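Local coordinates for gamma-glutamyltransferase 1 Threonine peptidase. MEROPS family T03 (Pseudomonas nitroreducens, PDB 7D9E) that catalyses transfer of gamma-glutamyl groups to amino acids and hydrolysis of glutathione to glutamate and cysteinylglycine, acting as a large and small subunit pair, at the interface of chains A and B. Sequence-based numbering; all coordinates share one arbitrary frame. Chains: chain A, Gamma-glutamyltransferase 1 Threonine peptidase. MEROPS family T03; chain B, Gamma-glutamyltransferase 1 Threonine peptidase. MEROPS family T03.

The interface of chains A and B. Residues chain A 167, 170-171, 174, 184, 191; chain B 23-24.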
loop_
_atom_site.group_PDB
_atom_site.type_symbol
_atom_site.label_atom_id
_atom_site.label_comp_id
_atom_site.label_asym_id
_atom_site.label_seq_id
_atom_site.Cartn_x
_atom_site.Cartn_y
_atom_site.Cartn_z
ATOM N N GLN A 167 -5.726 -11.185 12.731
ATOM C CA GLN A 167 -5.242 -11.971 11.611
ATOM C C GLN A 167 -6.176 -13.140 11.328
ATOM O O GLN A 167 -6.482 -13.455 10.164
ATOM C CB GLN A 167 -3.849 -12.473 11.989
ATOM C CG GLN A 167 -3.144 -13.274 10.962
ATOM C CD GLN A 167 -1.722 -13.543 11.377
ATOM O OE1 GLN A 167 -1.456 -13.896 12.532
ATOM N NE2 GLN A 167 -0.783 -13.267 10.478
ATOM N N TYR A 170 -9.282 -11.870 9.552
ATOM C CA TYR A 170 -9.049 -11.737 8.117
ATOM C C TYR A 170 -9.018 -13.085 7.429
ATOM O O TYR A 170 -9.511 -13.225 6.303
ATOM C CB TYR A 170 -7.762 -10.966 7.846
ATOM C CG TYR A 170 -7.804 -9.579 8.436
ATOM C CD1 TYR A 170 -8.962 -8.815 8.360
ATOM C CD2 TYR A 170 -6.705 -9.036 9.063
ATOM C CE1 TYR A 170 -9.022 -7.546 8.895
ATOM C CE2 TYR A 170 -6.755 -7.755 9.607
ATOM C CZ TYR A 170 -7.916 -7.022 9.517
ATOM O OH TYR A 170 -7.969 -5.754 10.055
ATOM N N ARG A 171 -8.437 -14.098 8.086
ATOM C CA ARG A 171 -8.456 -15.444 7.532
ATOM C C ARG A 171 -9.881 -15.921 7.284
ATOM O O ARG A 171 -10.176 -16.499 6.231
ATOM C CB ARG A 171 -7.703 -16.413 8.449
ATOM C CG ARG A 171 -7.319 -17.730 7.754
ATOM C CD ARG A 171 -7.179 -18.883 8.701
ATOM N NE ARG A 171 -8.476 -19.376 9.134
ATOM C CZ ARG A 171 -8.719 -20.607 9.558
ATOM N NH1 ARG A 171 -7.733 -21.500 9.603
ATOM N NH2 ARG A 171 -9.949 -20.970 9.901
ATOM N N ALA A 174 -11.298 -14.304 4.262
ATOM C CA ALA A 174 -10.743 -14.868 3.038
ATOM C C ALA A 174 -11.367 -16.222 2.744
ATOM O O ALA A 174 -11.695 -16.528 1.591
ATOM C CB ALA A 174 -9.228 -15.006 3.169
ATOM N N PHE A 184 -6.161 -22.965 -0.343
ATOM C CA PHE A 184 -5.823 -22.144 0.812
ATOM C C PHE A 184 -5.920 -22.924 2.112
ATOM O O PHE A 184 -5.025 -22.846 2.963
ATOM C CB PHE A 184 -6.777 -20.952 0.862
ATOM C CG PHE A 184 -6.521 -20.016 2.007
ATOM C CD1 PHE A 184 -5.386 -19.232 2.035
ATOM C CD2 PHE A 184 -7.437 -19.894 3.044
ATOM C CE1 PHE A 184 -5.153 -18.343 3.076
ATOM C CE2 PHE A 184 -7.205 -19.009 4.087
ATOM C CZ PHE A 184 -6.067 -18.233 4.105
ATOM N N MET A 191 -3.932 -22.163 10.974
ATOM C CA MET A 191 -3.835 -20.847 11.578
ATOM C C MET A 191 -4.981 -20.671 12.555
ATOM O O MET A 191 -6.149 -20.635 12.162
ATOM C CB MET A 191 -3.957 -19.798 10.493
ATOM C CG MET A 191 -2.681 -19.442 9.821
ATOM S SD MET A 191 -3.044 -17.999 8.874
ATOM C CE MET A 191 -1.883 -16.804 9.602
ATOM N N ASP B 23 -6.774 -9.562 1.385
ATOM C CA ASP B 23 -6.081 -10.321 2.422
ATOM C C ASP B 23 -5.978 -11.788 2.017
ATOM O O ASP B 23 -6.979 -12.429 1.669
ATOM C CB ASP B 23 -6.796 -10.188 3.760
ATOM C CG ASP B 23 -6.525 -8.859 4.461
ATOM O OD1 ASP B 23 -5.639 -8.084 4.037
ATOM O OD2 ASP B 23 -7.222 -8.589 5.452
ATOM N N PHE B 24 -4.749 -12.303 2.043
ATOM C CA PHE B 24 -4.390 -13.644 1.604
ATOM C C PHE B 24 -4.476 -13.798 0.090
ATOM O O PHE B 24 -4.401 -14.925 -0.428
ATOM C CB PHE B 24 -5.189 -14.703 2.360
ATOM C CG PHE B 24 -4.928 -14.710 3.856
ATOM C CD1 PHE B 24 -3.803 -15.353 4.372
ATOM C CD2 PHE B 24 -5.798 -14.087 4.734
ATOM C CE1 PHE B 24 -3.578 -15.369 5.750
ATOM C CE2 PHE B 24 -5.570 -14.108 6.098
ATOM C CZ PHE B 24 -4.476 -14.763 6.599
#
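B:Phe24 packs its ring against A:Phe184 and the helix 165-178 of chain A. The two rings meet edge to face, with their planes 67° apart. The rim of A:Phe184 points at one face of B:Phe24, off its centre. CE1 of A:Phe184 lies 3.5 Å from CD1 of B:Phe24. With CG anti to the backbone N (chi1 -179°), A:Phe184 extends toward the B:Phe24 ring. One edge of B:Phe24 runs along the helix. CE2 of B:Phe24 is 3.5 Å from the backbone CA of A:Arg171. CD2 of B:Phe24 is 3.9 Å from the methyl CB of A:Ala174. The guanidinium of A:Arg171 points away from the ring. At the ring edge opposite the helix, the thioether SD of A:Met191 lies 4.1 Å from CE1 of B:Phe24.

B:Asp23 forms the polar rim. The carboxylate OD2 of B:Asp23 sits over the CG side of one face of the A:Tyr170 ring, 3.2 Å from CG of A:Tyr170. The carboxylate and ring planes are 61° apart. A:Tyr170 is poorly ordered, so this approach is less certain.

The two chain B residues lie in a loop that follows strand 13-19. B:Thr19 ends that strand and B:Asn21 lies in the loop. Both line the pocket that holds DON beside the nucleophile B:Thr1. The contact may therefore help steady this loop against the helical part of the large subunit.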